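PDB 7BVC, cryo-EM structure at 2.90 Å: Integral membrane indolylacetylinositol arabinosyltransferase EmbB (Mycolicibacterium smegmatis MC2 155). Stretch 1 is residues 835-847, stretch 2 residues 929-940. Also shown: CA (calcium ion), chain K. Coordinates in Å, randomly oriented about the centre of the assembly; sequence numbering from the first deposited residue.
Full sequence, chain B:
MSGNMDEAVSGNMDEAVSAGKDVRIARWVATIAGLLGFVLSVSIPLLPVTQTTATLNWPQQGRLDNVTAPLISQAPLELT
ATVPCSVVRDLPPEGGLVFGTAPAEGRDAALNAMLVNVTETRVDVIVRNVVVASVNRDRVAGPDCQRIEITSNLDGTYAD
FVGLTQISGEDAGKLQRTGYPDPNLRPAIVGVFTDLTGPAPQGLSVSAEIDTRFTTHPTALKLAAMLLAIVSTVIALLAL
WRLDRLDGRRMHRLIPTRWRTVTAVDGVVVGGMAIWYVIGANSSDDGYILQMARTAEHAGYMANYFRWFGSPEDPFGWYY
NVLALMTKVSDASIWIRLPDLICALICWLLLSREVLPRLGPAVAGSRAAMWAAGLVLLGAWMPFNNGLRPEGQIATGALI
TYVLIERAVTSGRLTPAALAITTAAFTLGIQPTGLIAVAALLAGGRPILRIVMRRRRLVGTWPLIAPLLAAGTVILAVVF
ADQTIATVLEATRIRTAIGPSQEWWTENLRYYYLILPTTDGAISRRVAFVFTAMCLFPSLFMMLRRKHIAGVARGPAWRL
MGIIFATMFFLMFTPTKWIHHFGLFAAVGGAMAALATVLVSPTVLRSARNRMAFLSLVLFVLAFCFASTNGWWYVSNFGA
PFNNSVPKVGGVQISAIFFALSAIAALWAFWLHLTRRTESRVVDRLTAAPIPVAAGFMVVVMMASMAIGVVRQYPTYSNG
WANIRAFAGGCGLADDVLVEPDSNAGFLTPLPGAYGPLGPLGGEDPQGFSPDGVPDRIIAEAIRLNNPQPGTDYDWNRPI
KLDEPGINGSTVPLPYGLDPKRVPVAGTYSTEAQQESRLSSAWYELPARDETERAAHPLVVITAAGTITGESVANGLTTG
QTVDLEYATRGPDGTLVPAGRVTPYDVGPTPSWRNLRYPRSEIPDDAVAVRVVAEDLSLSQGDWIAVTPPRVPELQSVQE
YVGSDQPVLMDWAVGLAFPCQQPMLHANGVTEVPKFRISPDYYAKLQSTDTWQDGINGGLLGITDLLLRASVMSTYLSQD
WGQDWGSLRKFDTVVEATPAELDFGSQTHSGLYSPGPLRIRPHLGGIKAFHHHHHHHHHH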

ATOM      1  N   GLN B 835     -14.139  32.601 -21.801  1.00 79.30           N
ATOM      2  CA  GLN B 835     -13.571  33.794 -22.410  1.00 79.30           C
ATOM      3  C   GLN B 835     -12.101  33.889 -22.031  1.00 79.30           C
ATOM      4  O   GLN B 835     -11.639  33.236 -21.092  1.00 79.30           O
ATOM      5  N   GLU B 836     -11.372  34.709 -22.782  1.00 78.41           N
ATOM      6  CA  GLU B 836      -9.999  35.067 -22.456  1.00 78.41           C
ATOM      7  C   GLU B 836     -10.031  36.336 -21.616  1.00 78.41           C
ATOM      8  O   GLU B 836     -10.617  37.342 -22.030  1.00 78.41           O
ATOM      9  N   SER B 837      -9.405  36.288 -20.446  1.00 78.14           N
ATOM     10  CA  SER B 837      -9.520  37.342 -19.452  1.00 78.14           C
ATOM     11  C   SER B 837      -8.186  38.052 -19.267  1.00 78.14           C
ATOM     12  O   SER B 837      -7.126  37.421 -19.283  1.00 78.14           O
ATOM     13  N   ARG B 838      -8.251  39.371 -19.095  1.00 79.63           N
ATOM     14  CA  ARG B 838      -7.080  40.185 -18.818  1.00 79.63           C
ATOM     15  C   ARG B 838      -7.419  41.181 -17.721  1.00 79.63           C
ATOM     16  O   ARG B 838      -8.589  41.481 -17.466  1.00 79.63           O
ATOM     17  N   LEU B 839      -6.379  41.699 -17.075  1.00 74.63           N
ATOM     18  CA  LEU B 839      -6.543  42.654 -15.990  1.00 74.63           C
ATOM     19  C   LEU B 839      -5.205  43.325 -15.728  1.00 74.63           C
ATOM     20  O   LEU B 839      -4.167  42.662 -15.714  1.00 74.63           O
ATOM     21  N   SER B 840      -5.242  44.639 -15.528  1.00 73.71           N
ATOM     22  CA  SER B 840      -4.046  45.404 -15.196  1.00 73.71           C
ATOM     23  C   SER B 840      -4.462  46.486 -14.211  1.00 73.71           C
ATOM     24  O   SER B 840      -5.091  47.472 -14.606  1.00 73.71           O
ATOM     25  N   SER B 841      -4.108  46.307 -12.942  1.00 72.47           N
ATOM     26  CA  SER B 841      -4.584  47.193 -11.895  1.00 72.47           C
ATOM     27  C   SER B 841      -3.950  48.574 -12.031  1.00 72.47           C
ATOM     28  O   SER B 841      -3.128  48.835 -12.912  1.00 72.47           O
ATOM     29  N   ALA B 842      -4.352  49.474 -11.140  1.00 76.26           N
ATOM     30  CA  ALA B 842      -3.731  50.782 -11.066  1.00 76.26           C
ATOM     31  C   ALA B 842      -2.333  50.662 -10.465  1.00 76.26           C
ATOM     32  O   ALA B 842      -1.899  49.590 -10.036  1.00 76.26           O
ATOM     33  N   TRP B 843      -1.627  51.786 -10.431  1.00 80.32           N
ATOM     34  CA  TRP B 843      -0.282  51.829  -9.874  1.00 80.32           C
ATOM     35  C   TRP B 843      -0.375  51.988  -8.361  1.00 80.32           C
ATOM     36  O   TRP B 843      -0.901  52.991  -7.868  1.00 80.32           O
ATOM     37  N   TYR B 844       0.138  51.003  -7.631  1.00 76.54           N
ATOM     38  CA  TYR B 844       0.086  50.996  -6.177  1.00 76.54           C
ATOM     39  C   TYR B 844       1.419  51.491  -5.628  1.00 76.54           C
ATOM     40  O   TYR B 844       2.477  50.975  -6.000  1.00 76.54           O
ATOM     41  N   GLU B 845       1.357  52.486  -4.746  1.00 79.83           N
ATOM     42  CA  GLU B 845       2.555  53.093  -4.183  1.00 79.83           C
ATOM     43  C   GLU B 845       3.401  52.058  -3.449  1.00 79.83           C
ATOM     44  O   GLU B 845       2.894  51.059  -2.936  1.00 79.83           O
ATOM     45  N   LEU B 846       4.724  52.304  -3.410  1.00 80.43           N
ATOM     46  CA  LEU B 846       5.625  51.577  -2.532  1.00 80.43           C
ATOM     47  C   LEU B 846       5.947  52.430  -1.309  1.00 80.43           C
ATOM     48  O   LEU B 846       5.962  53.661  -1.396  1.00 80.43           O
ATOM     49  N   PRO B 847       6.210  51.814  -0.144  1.00 82.98           N
ATOM     50  CA  PRO B 847       6.173  52.573   1.116  1.00 82.98           C
ATOM     51  C   PRO B 847       7.104  53.776   1.178  1.00 82.98           C
ATOM     52  O   PRO B 847       6.633  54.905   1.345  1.00 82.98           O
ATOM     53  N   ALA B 929       6.246  52.282  -8.114  1.00 79.65           N
ATOM     54  CA  ALA B 929       4.902  51.767  -7.929  1.00 79.65           C
ATOM     55  C   ALA B 929       4.835  50.335  -8.432  1.00 79.65           C
ATOM     56  O   ALA B 929       5.748  49.837  -9.092  1.00 79.65           O
ATOM     57  N   VAL B 930       3.707  49.693  -8.138  1.00 77.10           N
ATOM     58  CA  VAL B 930       3.518  48.263  -8.344  1.00 77.10           C
ATOM     59  C   VAL B 930       2.086  48.033  -8.807  1.00 77.10           C
ATOM     60  O   VAL B 930       1.159  48.704  -8.346  1.00 77.10           O
ATOM     61  N   ARG B 931       1.906  47.093  -9.734  1.00 76.14           N
ATOM     62  CA  ARG B 931       0.570  46.732 -10.191  1.00 76.14           C
ATOM     63  C   ARG B 931       0.530  45.245 -10.509  1.00 76.14           C
ATOM     64  O   ARG B 931       1.561  44.595 -10.697  1.00 76.14           O
ATOM     65  N   VAL B 932      -0.689  44.714 -10.574  1.00 71.00           N
ATOM     66  CA  VAL B 932      -0.930  43.292 -10.785  1.00 71.00           C
ATOM     67  C   VAL B 932      -1.348  43.071 -12.230  1.00 71.00           C
ATOM     68  O   VAL B 932      -2.264  43.735 -12.727  1.00 71.00           O
ATOM     69  N   VAL B 933      -0.683  42.135 -12.901  1.00 69.89           N
ATOM     70  CA  VAL B 933      -1.041  41.723 -14.253  1.00 69.89           C
ATOM     71  C   VAL B 933      -1.475  40.262 -14.189  1.00 69.89           C
ATOM     72  O   VAL B 933      -0.660  39.371 -13.917  1.00 69.89           O
ATOM     73  N   ALA B 934      -2.763  40.020 -14.412  1.00 72.81           N
ATOM     74  CA  ALA B 934      -3.331  38.683 -14.358  1.00 72.81           C
ATOM     75  C   ALA B 934      -3.886  38.311 -15.724  1.00 72.81           C
ATOM     76  O   ALA B 934      -4.383  39.166 -16.461  1.00 72.81           O
ATOM     77  N   GLU B 935      -3.794  37.027 -16.056  1.00 77.75           N
ATOM     78  CA  GLU B 935      -4.218  36.558 -17.369  1.00 77.75           C
ATOM     79  C   GLU B 935      -4.579  35.084 -17.290  1.00 77.75           C
ATOM     80  O   GLU B 935      -3.803  34.274 -16.768  1.00 77.75           O
ATOM     81  N   ASP B 936      -5.763  34.756 -17.813  1.00 75.71           N
ATOM     82  CA  ASP B 936      -6.304  33.403 -17.870  1.00 75.71           C
ATOM     83  C   ASP B 936      -6.718  33.129 -19.309  1.00 75.71           C
ATOM     84  O   ASP B 936      -7.688  33.714 -19.800  1.00 75.71           O
ATOM     85  N   LEU B 937      -5.985  32.245 -19.985  1.00 75.92           N
ATOM     86  CA  LEU B 937      -6.182  31.995 -21.408  1.00 75.92           C
ATOM     87  C   LEU B 937      -6.728  30.603 -21.702  1.00 75.92           C
ATOM     88  O   LEU B 937      -6.654  30.154 -22.852  1.00 75.92           O
ATOM     89  N   SER B 938      -7.266  29.909 -20.705  1.00 75.42           N
ATOM     90  CA  SER B 938      -7.838  28.583 -20.895  1.00 75.42           C
ATOM     91  C   SER B 938      -9.356  28.682 -20.902  1.00 75.42           C
ATOM     92  O   SER B 938      -9.941  29.342 -20.038  1.00 75.42           O
ATOM     93  N   LEU B 939      -9.986  28.031 -21.877  1.00 72.73           N
ATOM     94  CA  LEU B 939     -11.437  28.021 -21.984  1.00 72.73           C
ATOM     95  C   LEU B 939     -12.078  26.857 -21.241  1.00 72.73           C
ATOM     96  O   LEU B 939     -13.291  26.663 -21.353  1.00 72.73           O
ATOM     97  N   SER B 940     -11.299  26.071 -20.506  1.00 76.51           N
ATOM     98  CA  SER B 940     -11.896  25.053 -19.662  1.00 76.51           C
ATOM     99  C   SER B 940     -12.589  25.712 -18.475  1.00 76.51           C
ATOM    100  O   SER B 940     -12.243  26.818 -18.053  1.00 76.51           O
TER

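The two stretches pair as antiparallel strands in two ladders, Ser837-Ser840 with Val933-Asp936 and Tyr844-Glu845 with Ala929-Val930, and the two residues with the most surface covered by the other stretch, Arg931 and Trp843, lie between them. They pack on each other. Arg931 points toward stretch 1 with chi1 in p and the rest of the chain fully extended, which lays it across the indole. Its CD sits 3.6 Å from the centroid of the Trp843 six-membered ring, over the face, in a CH-pi contact, and its NE comes within 3.4 Å of Trp843 CH2. Arg931 NE and NH1 are hydrogen-bonded elsewhere in the structure. Trp843 takes chi1 m; its CB also meets Ala929 CB at 3.8 Å.

Beyond the second ladder, Leu846 (m, t) brings CG to 4.1 Å from CG2 of Val930 (t). Along the first ladder, Arg838 and Glu935 share a face of the sheet as a non-hydrogen-bonded pair, and their ends converge in a long salt bridge, Arg838 NE to Glu935 OE2, 3.8 Å. Leu937 CD2 lies at the edge of the same guanidinium, 4.1 Å from Arg838 NE. On the other face, beside Ser837, Asp936 (t) turns its carboxylate to the calcium ion: Asp936 OD2 binds the calcium ion at 2.7 Å and the backbone O of Ser938 binds it at 2.5 Å, with a third ligand from elsewhere in the structure.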

ATOM      1  CB  GLN B 835     -14.330  35.049 -21.962  1.00 79.30           C
ATOM      2  CG  GLN B 835     -14.126  36.277 -22.828  1.00 79.30           C
ATOM      3  CD  GLN B 835     -14.945  37.453 -22.346  1.00 79.30           C
ATOM      4  OE1 GLN B 835     -15.540  37.409 -21.269  1.00 79.30           O
ATOM      5  NE2 GLN B 835     -14.979  38.517 -23.138  1.00 79.30           N
ATOM      6  CB  GLU B 836      -9.167  35.275 -23.719  1.00 78.41           C
ATOM      7  CG  GLU B 836      -8.808  33.995 -24.445  1.00 78.41           C
ATOM      8  CD  GLU B 836      -7.879  34.241 -25.614  1.00 78.41           C
ATOM      9  OE1 GLU B 836      -8.147  35.174 -26.399  1.00 78.41           O
ATOM     10  OE2 GLU B 836      -6.879  33.504 -25.746  1.00 78.41           O
ATOM     11  CB  SER B 837      -9.993  36.771 -18.115  1.00 78.14           C
ATOM     12  OG  SER B 837     -11.382  36.495 -18.145  1.00 78.14           O
ATOM     13  CB  ARG B 838      -6.588  40.927 -20.067  1.00 79.63           C
ATOM     14  CG  ARG B 838      -5.767  40.078 -21.018  1.00 79.63           C
ATOM     15  CD  ARG B 838      -6.644  39.437 -22.077  1.00 79.63           C
ATOM     16  NE  ARG B 838      -5.872  38.629 -23.015  1.00 79.63           N
ATOM     17  CZ  ARG B 838      -5.566  39.011 -24.249  1.00 79.63           C
ATOM     18  NH1 ARG B 838      -5.968  40.191 -24.697  1.00 79.63           N
ATOM     19  NH2 ARG B 838      -4.860  38.212 -25.036  1.00 79.63           N
ATOM     20  CB  LEU B 839      -7.061  41.966 -14.717  1.00 74.63           C
ATOM     21  CG  LEU B 839      -7.305  42.806 -13.459  1.00 74.63           C
ATOM     22  CD1 LEU B 839      -8.541  42.319 -12.729  1.00 74.63           C
ATOM     23  CD2 LEU B 839      -6.104  42.744 -12.533  1.00 74.63           C
ATOM     24  CB  SER B 840      -3.408  46.006 -16.443  1.00 73.71           C
ATOM     25  OG  SER B 840      -2.904  44.991 -17.292  1.00 73.71           O
ATOM     26  CB  SER B 841      -4.280  46.597 -10.524  1.00 72.47           C
ATOM     27  OG  SER B 841      -4.989  45.388 -10.329  1.00 72.47           O
ATOM     28  CB  ALA B 842      -4.588  51.738 -10.240  1.00 76.26           C
ATOM     29  CB  TRP B 843       0.519  52.970 -10.491  1.00 80.32           C
ATOM     30  CG  TRP B 843       0.857  52.764 -11.934  1.00 80.32           C
ATOM     31  CD1 TRP B 843       0.397  53.486 -12.993  1.00 80.32           C
ATOM     32  CD2 TRP B 843       1.734  51.770 -12.476  1.00 80.32           C
ATOM     33  NE1 TRP B 843       0.932  53.004 -14.162  1.00 80.32           N
ATOM     34  CE2 TRP B 843       1.757  51.950 -13.872  1.00 80.32           C
ATOM     35  CE3 TRP B 843       2.502  50.746 -11.917  1.00 80.32           C
ATOM     36  CZ2 TRP B 843       2.515  51.145 -14.714  1.00 80.32           C
ATOM     37  CZ3 TRP B 843       3.255  49.947 -12.757  1.00 80.32           C
ATOM     38  CH2 TRP B 843       3.256  50.152 -14.138  1.00 80.32           C
ATOM     39  CB  TYR B 844      -0.234  49.597  -5.653  1.00 76.54           C
ATOM     40  CG  TYR B 844      -1.688  49.215  -5.802  1.00 76.54           C
ATOM     41  CD1 TYR B 844      -2.654  49.755  -4.967  1.00 76.54           C
ATOM     42  CD2 TYR B 844      -2.094  48.323  -6.784  1.00 76.54           C
ATOM     43  CE1 TYR B 844      -3.984  49.414  -5.101  1.00 76.54           C
ATOM     44  CE2 TYR B 844      -3.423  47.978  -6.925  1.00 76.54           C
ATOM     45  CZ  TYR B 844      -4.362  48.527  -6.080  1.00 76.54           C
ATOM     46  OH  TYR B 844      -5.687  48.188  -6.211  1.00 76.54           O
ATOM     47  CB  GLU B 845       2.161  54.221  -3.225  1.00 79.83           C
ATOM     48  CG  GLU B 845       3.325  54.986  -2.612  1.00 79.83           C
ATOM     49  CD  GLU B 845       2.891  55.934  -1.509  1.00 79.83           C
ATOM     50  OE1 GLU B 845       1.681  55.982  -1.204  1.00 79.83           O
ATOM     51  OE2 GLU B 845       3.761  56.626  -0.943  1.00 79.83           O
ATOM     52  CB  LEU B 846       6.917  51.202  -3.264  1.00 80.43           C
ATOM     53  CG  LEU B 846       6.891  49.867  -4.013  1.00 80.43           C
ATOM     54  CD1 LEU B 846       8.196  49.643  -4.754  1.00 80.43           C
ATOM     55  CD2 LEU B 846       6.605  48.708  -3.073  1.00 80.43           C
ATOM     56  CB  PRO B 847       6.572  51.521   2.158  1.00 82.98           C
ATOM     57  CG  PRO B 847       6.190  50.225   1.543  1.00 82.98           C
ATOM     58  CD  PRO B 847       6.481  50.387   0.087  1.00 82.98           C
ATOM     59  CB  ALA B 929       3.864  52.637  -8.638  1.00 79.65           C
ATOM     60  CB  VAL B 930       3.837  47.488  -7.045  1.00 77.10           C
ATOM     61  CG1 VAL B 930       3.173  46.137  -7.036  1.00 77.10           C
ATOM     62  CG2 VAL B 930       5.340  47.333  -6.874  1.00 77.10           C
ATOM     63  CB  ARG B 931       0.139  47.546 -11.413  1.00 76.14           C
ATOM     64  CG  ARG B 931       0.876  47.208 -12.693  1.00 76.14           C
ATOM     65  CD  ARG B 931       0.371  48.070 -13.835  1.00 76.14           C
ATOM     66  NE  ARG B 931       1.048  47.773 -15.091  1.00 76.14           N
ATOM     67  CZ  ARG B 931       0.803  48.401 -16.235  1.00 76.14           C
ATOM     68  NH1 ARG B 931       1.468  48.069 -17.332  1.00 76.14           N
ATOM     69  NH2 ARG B 931      -0.103  49.368 -16.279  1.00 76.14           N
ATOM     70  CB  VAL B 932      -2.008  42.764  -9.824  1.00 71.00           C
ATOM     71  CG1 VAL B 932      -2.129  41.252  -9.939  1.00 71.00           C
ATOM     72  CG2 VAL B 932      -1.696  43.177  -8.397  1.00 71.00           C
ATOM     73  CB  VAL B 933       0.107  41.936 -15.253  1.00 69.89           C
ATOM     74  CG1 VAL B 933       0.277  43.415 -15.542  1.00 69.89           C
ATOM     75  CG2 VAL B 933       1.412  41.377 -14.718  1.00 69.89           C
ATOM     76  CB  ALA B 934      -4.435  38.584 -13.302  1.00 72.81           C
ATOM     77  CB  GLU B 935      -3.126  36.796 -18.410  1.00 77.75           C
ATOM     78  CG  GLU B 935      -3.552  36.508 -19.833  1.00 77.75           C
ATOM     79  CD  GLU B 935      -2.480  36.869 -20.837  1.00 77.75           C
ATOM     80  OE1 GLU B 935      -1.388  37.300 -20.411  1.00 77.75           O
ATOM     81  OE2 GLU B 935      -2.728  36.734 -22.053  1.00 77.75           O
ATOM     82  CB  ASP B 936      -7.487  33.247 -16.915  1.00 75.71           C
ATOM     83  CG  ASP B 936      -8.345  32.037 -17.236  1.00 75.71           C
ATOM     84  OD1 ASP B 936      -8.044  30.942 -16.724  1.00 75.71           O
ATOM     85  OD2 ASP B 936      -9.329  32.185 -17.990  1.00 75.71           O
ATOM     86  CB  LEU B 937      -4.872  32.205 -22.166  1.00 75.92           C
ATOM     87  CG  LEU B 937      -4.255  33.601 -22.092  1.00 75.92           C
ATOM     88  CD1 LEU B 937      -2.989  33.655 -22.927  1.00 75.92           C
ATOM     89  CD2 LEU B 937      -5.250  34.654 -22.548  1.00 75.92           C
ATOM     90  CB  SER B 938      -7.373  27.627 -19.796  1.00 75.42           C
ATOM     91  OG  SER B 938      -7.756  26.294 -20.086  1.00 75.42           O
ATOM     92  CB  LEU B 939     -11.870  27.986 -23.448  1.00 72.73           C
ATOM     93  CG  LEU B 939     -11.537  29.181 -24.337  1.00 72.73           C
ATOM     94  CD1 LEU B 939     -12.176  28.978 -25.696  1.00 72.73           C
ATOM     95  CD2 LEU B 939     -12.003  30.479 -23.708  1.00 72.73           C
ATOM     96  CB  SER B 940     -10.840  24.064 -19.175  1.00 76.51           C
ATOM     97  OG  SER B 940     -11.324  23.296 -18.090  1.00 76.51           O
TER
HETATM   98 CA    CA K1205     -11.175  30.215 -18.018  1.00 69.91          CA